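Local coordinates for protein predicted protease of the collagenase family (Methanopyrus kandleri, PDB 5D88) that folds as a TIM barrel that binds zinc and probably acts as a peptidase of the U32 family, at residues Asp107-Ala110 against Ser111-Val115; Ser176-Arg179 against Glu180-Val184; Trp235-Glu239 against Glu240-Glu244. All coordinates share one frame; numbering follows the deposited sequence.

Contact 1 of 3, residues Asp107-Ala110 against Ser111-Val115; sequences DYLA and SDLEV
The phenol ring of Tyr-108 is met by two residues of the following turn, both at oblique angles to its plane: Leu-113 CG lies 3.7 Å from Tyr-108 CZ, and, in the conformer modelled here, one of two, Asp-112 CB lies 3.6 Å from Tyr-108 CD1. This is the C-terminal end of helix 98-113, the helix of a beta-alpha-beta unit of the TIM barrel between strands 79-83 and 117-120. With CG anti to the backbone N (chi1 168°), the ring lies along the last turn, and its hydroxyl bonds Glu-67 of helix 63-75.

The helix widens here into a pi-type turn, as the bonds to one oxygen demonstrate. Tyr-108 O accepts Leu-113 N at 2.9 Å and also Asp-112 N. Glu-114 then takes a left-handed backbone (phi 59°), and Val-115 N closes the wider loop onto Leu-109 O at 3.0 Å. On the inner side, Leu-109 and Leu-113 lie side by side, Leu-109 CD2 to Leu-113 CD1 4.0 Å, with Leu-109 facing Ala-82 of strand 79-83. A water donates to both Ala-110 O and Val-115 O, while Glu-114 CA directs its hydrogen at Ala-110 O over 3.4 Å.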
# COMPACT_ATOMS: atom_id res chain seq x y z
N ASP A 107 -24.97 1.85 -3.94
CA ASP A 107 -26.40 2.15 -3.84
C ASP A 107 -26.81 2.37 -2.40
O ASP A 107 -27.64 3.24 -2.11
CB ASP A 107 -27.23 1.01 -4.41
CG ASP A 107 -27.20 0.92 -5.90
OD1 ASP A 107 -26.66 1.82 -6.59
OD2 ASP A 107 -27.75 -0.09 -6.38
N TYR A 108 -26.27 1.57 -1.50
CA TYR A 108 -26.57 1.76 -0.09
C TYR A 108 -26.15 3.16 0.35
O TYR A 108 -26.94 3.89 0.97
CB TYR A 108 -25.86 0.68 0.72
CG TYR A 108 -25.87 0.96 2.19
CD1 TYR A 108 -27.04 0.87 2.92
CD2 TYR A 108 -24.71 1.33 2.84
CE1 TYR A 108 -27.06 1.13 4.27
CE2 TYR A 108 -24.71 1.58 4.21
CZ TYR A 108 -25.89 1.49 4.91
OH TYR A 108 -25.90 1.75 6.25
N LEU A 109 -24.94 3.57 -0.01
CA LEU A 109 -24.48 4.91 0.37
C LEU A 109 -25.33 5.99 -0.27
O LEU A 109 -25.74 6.95 0.39
CB LEU A 109 -23.02 5.07 -0.04
CG LEU A 109 -22.05 4.09 0.60
CD1 LEU A 109 -20.66 4.39 0.08
CD2 LEU A 109 -22.07 4.22 2.12
N ALA A 110 -25.61 5.85 -1.58
CA ALA A 110 -26.25 6.92 -2.34
C ALA A 110 -27.74 7.02 -2.04
O ALA A 110 -28.29 8.13 -1.99
CB ALA A 110 -26.04 6.70 -3.85
N SER A 111 -28.42 5.89 -1.87
CA SER A 111 -29.88 5.87 -1.89
C SER A 111 -30.51 5.48 -0.56
O SER A 111 -31.67 5.84 -0.32
CB SER A 111 -30.37 4.90 -2.97
OG SER A 111 -29.88 5.32 -4.22
N ASP A 112 -29.80 4.74 0.29
CA ASP A 112 -30.30 4.36 1.60
C ASP A 112 -29.82 5.34 2.67
O ASP A 112 -30.62 6.04 3.30
CB ASP A 112 -29.84 2.92 1.91
CG ASP A 112 -30.61 2.29 3.07
OD1 ASP A 112 -31.08 3.02 3.95
OD2 ASP A 112 -30.72 1.04 3.08
N LEU A 113 -28.50 5.42 2.87
CA LEU A 113 -27.95 6.42 3.78
C LEU A 113 -28.13 7.83 3.24
O LEU A 113 -28.28 8.79 4.02
CB LEU A 113 -26.46 6.19 4.02
CG LEU A 113 -25.99 5.15 5.00
CD1 LEU A 113 -24.46 5.29 5.12
CD2 LEU A 113 -26.65 5.35 6.35
N GLU A 114 -28.09 7.98 1.92
CA GLU A 114 -28.19 9.27 1.24
C GLU A 114 -27.09 10.22 1.68
O GLU A 114 -27.33 11.39 2.01
CB GLU A 114 -29.57 9.90 1.47
CG GLU A 114 -30.70 9.10 0.86
CD GLU A 114 -32.04 9.75 1.11
OE1 GLU A 114 -32.26 10.87 0.63
OE2 GLU A 114 -32.87 9.13 1.80
N VAL A 115 -25.85 9.72 1.66
CA VAL A 115 -24.72 10.60 1.92
C VAL A 115 -24.52 11.56 0.75
O VAL A 115 -25.00 11.35 -0.38
CB VAL A 115 -23.43 9.82 2.21
CG1 VAL A 115 -23.62 8.89 3.41
CG2 VAL A 115 -22.93 9.04 0.98
O HOH W 1 -28.68 3.88 -6.49
O HOH W 2 -27.19 10.68 -1.86

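Contact 2 of 3, residues Ser176-Arg179 against Glu180-Val184; sequences SAIR and ERVSV
Ile-178 holds CG1 beside its backbone N (chi1 -71°), which turns CG2 anti to that N and leaves it alongside the next turn. Val-182, with chi1 -62°, has its own CG2 between backbone N and carbonyl carbon, and the two methyls meet: Ile-178 CG2 to Val-182 CG2 is 3.8 Å. The side chains lie side by side and point the same way. The same valine methyl rests against the carbonyl of Ile-178, with Val-182 CG2 3.3 Å from Ile-178 O.

That oxygen is gripped twice. Val-182 N reaches Ile-178 O at 3.1 Å, whereas Arg-181 N lies 2.9 Å from Ile-178 O. Two residues earlier, Ser-176 O takes Glu-180 N at 2.9 Å, the ordinary helical spacing. The pairing of a four-residue and a three-residue step on one acceptor marks the last turn of helix 172-181, and Val-182 already has an extended backbone. In the TIM barrel this is the helix of the beta-alpha-beta unit running from strand 161-163 to strand 185-190; Ile-178 packs on Ala-151 of helix 148-157 and on Leu-186 of the following strand.

Glu-180 runs back along the helix in an extended chain, its CG 3.3 Å from Ser-176 O. The end of the Arg-181 side chain leads away from the turn, to a cation-pi contact with Trp-152. Arg-179 is bent at chi2 (-123°, away from a staggered value), and its guanidinium forms a salt bridge with Asp-243. Water joins the turn to the segment after it by donating to Val-182 O and, at 2.8 Å, to Val-184 O; its bond from Arg-179 NH1 is weak.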
# COMPACT_ATOMS: atom_id res chain seq x y z
N SER A 176 1.50 23.86 -3.97
CA SER A 176 1.37 24.73 -5.13
C SER A 176 1.61 23.97 -6.42
O SER A 176 0.94 24.22 -7.43
CB SER A 176 2.37 25.88 -5.04
OG SER A 176 1.79 26.93 -4.32
N ALA A 177 2.60 23.07 -6.42
CA ALA A 177 2.86 22.26 -7.60
C ALA A 177 1.65 21.41 -7.96
O ALA A 177 1.34 21.23 -9.14
CB ALA A 177 4.08 21.38 -7.37
N ILE A 178 0.94 20.89 -6.95
CA ILE A 178 -0.27 20.12 -7.22
C ILE A 178 -1.36 21.03 -7.80
O ILE A 178 -2.00 20.68 -8.79
CB ILE A 178 -0.75 19.40 -5.95
CG1 ILE A 178 0.21 18.23 -5.61
CG2 ILE A 178 -2.16 18.85 -6.14
CD1 ILE A 178 0.07 17.64 -4.20
N ARG A 179 -1.56 22.21 -7.20
CA ARG A 179 -2.56 23.15 -7.71
C ARG A 179 -2.29 23.54 -9.15
O ARG A 179 -3.24 23.78 -9.92
CB ARG A 179 -2.58 24.41 -6.86
CG ARG A 179 -3.23 24.24 -5.56
CD ARG A 179 -4.36 25.22 -5.41
NE ARG A 179 -4.83 25.19 -4.04
CZ ARG A 179 -6.01 24.73 -3.65
NH1 ARG A 179 -6.89 24.27 -4.54
NH2 ARG A 179 -6.31 24.75 -2.36
N GLU A 180 -1.02 23.70 -9.53
CA GLU A 180 -0.70 24.06 -10.91
C GLU A 180 -1.18 22.99 -11.88
O GLU A 180 -1.49 23.28 -13.03
CB GLU A 180 0.80 24.28 -11.06
CG GLU A 180 1.35 25.54 -10.40
CD GLU A 180 2.89 25.52 -10.27
OE1 GLU A 180 3.51 24.67 -10.94
OE2 GLU A 180 3.46 26.34 -9.51
N ARG A 181 -1.29 21.75 -11.41
CA ARG A 181 -1.54 20.60 -12.27
C ARG A 181 -3.00 20.21 -12.35
O ARG A 181 -3.45 19.74 -13.40
CB ARG A 181 -0.74 19.40 -11.75
CG ARG A 181 -0.70 18.23 -12.69
CD ARG A 181 0.21 18.48 -13.87
NE ARG A 181 -0.05 17.52 -14.93
CZ ARG A 181 0.51 16.31 -15.01
NH1 ARG A 181 1.38 15.89 -14.10
NH2 ARG A 181 0.18 15.51 -16.02
N VAL A 182 -3.77 20.39 -11.27
CA VAL A 182 -5.13 19.89 -11.21
C VAL A 182 -6.08 21.02 -10.85
O VAL A 182 -5.68 22.07 -10.35
CB VAL A 182 -5.29 18.73 -10.21
CG1 VAL A 182 -4.44 17.55 -10.63
CG2 VAL A 182 -4.91 19.19 -8.81
N SER A 183 -7.35 20.78 -11.12
CA SER A 183 -8.40 21.76 -10.87
C SER A 183 -9.33 21.35 -9.73
O SER A 183 -10.25 22.10 -9.41
CB SER A 183 -9.20 21.98 -12.15
OG SER A 183 -8.41 22.66 -13.09
N VAL A 184 -9.10 20.19 -9.11
CA VAL A 184 -9.94 19.70 -8.02
C VAL A 184 -9.76 20.56 -6.78
O VAL A 184 -8.80 21.33 -6.67
CB VAL A 184 -9.62 18.24 -7.67
CG1 VAL A 184 -9.94 17.32 -8.80
CG2 VAL A 184 -8.14 18.10 -7.24
O HOH W 3 -6.51 22.77 -7.47

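Contact 3 of 3, residues Trp235-Glu239 against Glu240-Glu244; sequences WEVRE and ELFDE
Val-237 opens the contact with a loose touch: its CG2 stands 4.3 Å from Phe-242 CE2, oblique to the ring. Arg-238 follows and forms a side-on salt bridge with Glu-240, two nitrogens on a single oxygen. Arg-238 NE reaches Glu-240 OE2 at 2.9 Å along a nearly straight N-H (162°), and Arg-238 NH2 reaches the same OE2 at 3.3 Å. OE2 lies in the guanidinium plane, yet the carboxylate plane is turned 45° from it. Glu-240 can fold back this way because its CG sits between its backbone N and carbonyl carbon (chi1 70°) and the chain bends again at chi2. Leu-241 CD2 lies over one face of the guanidinium, displaced toward its rim.

The backbone evidence is of tight 3-10 turns: Leu-241 N bonds Arg-238 O at 3.0 Å, and Phe-242 N bonds Glu-239 O at 3.0 Å, each three residues on. These turns lead into strand 244-247, the eighth of the TIM barrel. Swapping Arg-238 for an alanine would probably leave the Glu-240 carboxylate without its charged mate and set it free to turn. At Glu-239 the carboxylate forms a salt bridge with Arg-24, while the carbonyls of Arg-238 and Glu-239 lie at the edge of the Phe-242 ring, Arg-238 O being 3.4 Å from Phe-242 CD2.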
# COMPACT_ATOMS: atom_id res chain seq x y z
N TRP A 235 0.21 16.94 12.93
CA TRP A 235 -0.70 17.80 13.69
C TRP A 235 -0.71 19.22 13.18
O TRP A 235 -1.71 19.93 13.35
CB TRP A 235 -0.32 17.81 15.18
CG TRP A 235 -0.44 16.46 15.81
CD1 TRP A 235 0.58 15.64 16.20
CD2 TRP A 235 -1.65 15.76 16.09
NE1 TRP A 235 0.07 14.47 16.71
CE2 TRP A 235 -1.29 14.52 16.66
CE3 TRP A 235 -3.01 16.06 15.93
CZ2 TRP A 235 -2.24 13.58 17.07
CZ3 TRP A 235 -3.95 15.13 16.35
CH2 TRP A 235 -3.56 13.90 16.91
N GLU A 236 0.39 19.65 12.57
CA GLU A 236 0.52 21.01 12.09
C GLU A 236 -0.09 21.12 10.71
O GLU A 236 -0.08 20.16 9.93
CB GLU A 236 1.99 21.40 12.05
CG GLU A 236 2.71 21.23 13.38
CD GLU A 236 2.53 22.42 14.31
OE1 GLU A 236 2.05 23.48 13.84
OE2 GLU A 236 2.87 22.30 15.50
N VAL A 237 -0.62 22.29 10.38
CA VAL A 237 -1.20 22.49 9.07
C VAL A 237 -1.18 23.97 8.74
O VAL A 237 -1.22 24.82 9.63
CB VAL A 237 -2.64 21.93 9.02
CG1 VAL A 237 -3.49 22.60 10.08
CG2 VAL A 237 -3.23 22.09 7.62
N ARG A 238 -1.13 24.27 7.45
CA ARG A 238 -1.28 25.62 6.93
C ARG A 238 -2.61 25.65 6.17
O ARG A 238 -2.68 25.30 4.99
CB ARG A 238 -0.09 25.99 6.08
CG ARG A 238 1.12 26.35 6.94
CD ARG A 238 2.30 26.76 6.10
NE ARG A 238 1.99 27.96 5.34
CZ ARG A 238 2.75 28.45 4.37
NH1 ARG A 238 3.87 27.82 4.01
NH2 ARG A 238 2.38 29.56 3.74
N GLU A 239 -3.67 26.05 6.87
CA GLU A 239 -5.01 25.89 6.30
C GLU A 239 -5.20 26.75 5.07
O GLU A 239 -6.00 26.40 4.20
CB GLU A 239 -6.08 26.25 7.33
CG GLU A 239 -6.18 25.28 8.47
CD GLU A 239 -7.41 25.53 9.31
OE1 GLU A 239 -8.19 26.46 8.99
OE2 GLU A 239 -7.60 24.78 10.30
N GLU A 240 -4.50 27.88 4.99
CA GLU A 240 -4.64 28.78 3.85
C GLU A 240 -4.24 28.11 2.54
O GLU A 240 -4.58 28.63 1.47
CB GLU A 240 -3.81 30.06 4.08
CG GLU A 240 -2.28 29.90 4.02
CD GLU A 240 -1.65 29.44 5.34
OE1 GLU A 240 -2.37 28.99 6.26
OE2 GLU A 240 -0.41 29.51 5.45
N LEU A 241 -3.54 26.97 2.59
CA LEU A 241 -3.16 26.27 1.37
C LEU A 241 -4.28 25.40 0.83
O LEU A 241 -4.16 24.89 -0.29
CB LEU A 241 -1.95 25.36 1.61
CG LEU A 241 -0.69 25.98 2.26
CD1 LEU A 241 0.42 24.94 2.47
CD2 LEU A 241 -0.22 27.10 1.39
N PHE A 242 -5.35 25.21 1.58
CA PHE A 242 -6.32 24.18 1.25
C PHE A 242 -7.72 24.76 1.15
O PHE A 242 -8.03 25.80 1.72
CB PHE A 242 -6.27 23.07 2.30
CG PHE A 242 -4.96 22.35 2.34
CD1 PHE A 242 -4.69 21.33 1.45
CD2 PHE A 242 -3.99 22.71 3.26
CE1 PHE A 242 -3.48 20.67 1.49
CE2 PHE A 242 -2.77 22.07 3.30
CZ PHE A 242 -2.51 21.04 2.42
N ASP A 243 -8.55 24.07 0.39
CA ASP A 243 -9.95 24.43 0.25
C ASP A 243 -10.81 23.83 1.35
O ASP A 243 -11.88 24.40 1.65
CB ASP A 243 -10.47 23.94 -1.10
CG ASP A 243 -9.65 24.46 -2.25
OD1 ASP A 243 -9.65 25.69 -2.47
OD2 ASP A 243 -8.99 23.65 -2.93
N GLU A 244 -10.37 22.72 1.94
CA GLU A 244 -11.13 21.96 2.92
C GLU A 244 -10.19 21.45 3.98
O GLU A 244 -9.07 21.04 3.67
CB GLU A 244 -11.84 20.75 2.30
CG GLU A 244 -12.80 21.13 1.22
CD GLU A 244 -13.53 19.96 0.58
OE1 GLU A 244 -13.42 18.80 1.07
OE2 GLU A 244 -14.21 20.20 -0.44

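In the fold
Along the chain the three contacts follow in series, each shortly before a strand of the same eight-stranded parallel barrel: contact 1 before strand 117-120, contact 2 before 185-190, and contact 3 running into 244-247. Contact 1 stands apart, its centre 31 Å from that of contact 2 and 30 Å from that of contact 3, and it lies across the chain's centre from contact 3. Contacts 2 and 3 lead into neighbouring strands, with centres 15 Å apart, and they touch: Arg-179 NH1 meets Asp-243 OD2 at 2.7 Å in a salt bridge. This ties helix 172-181 to the loop entering the last strand. All three lie away from the zinc site.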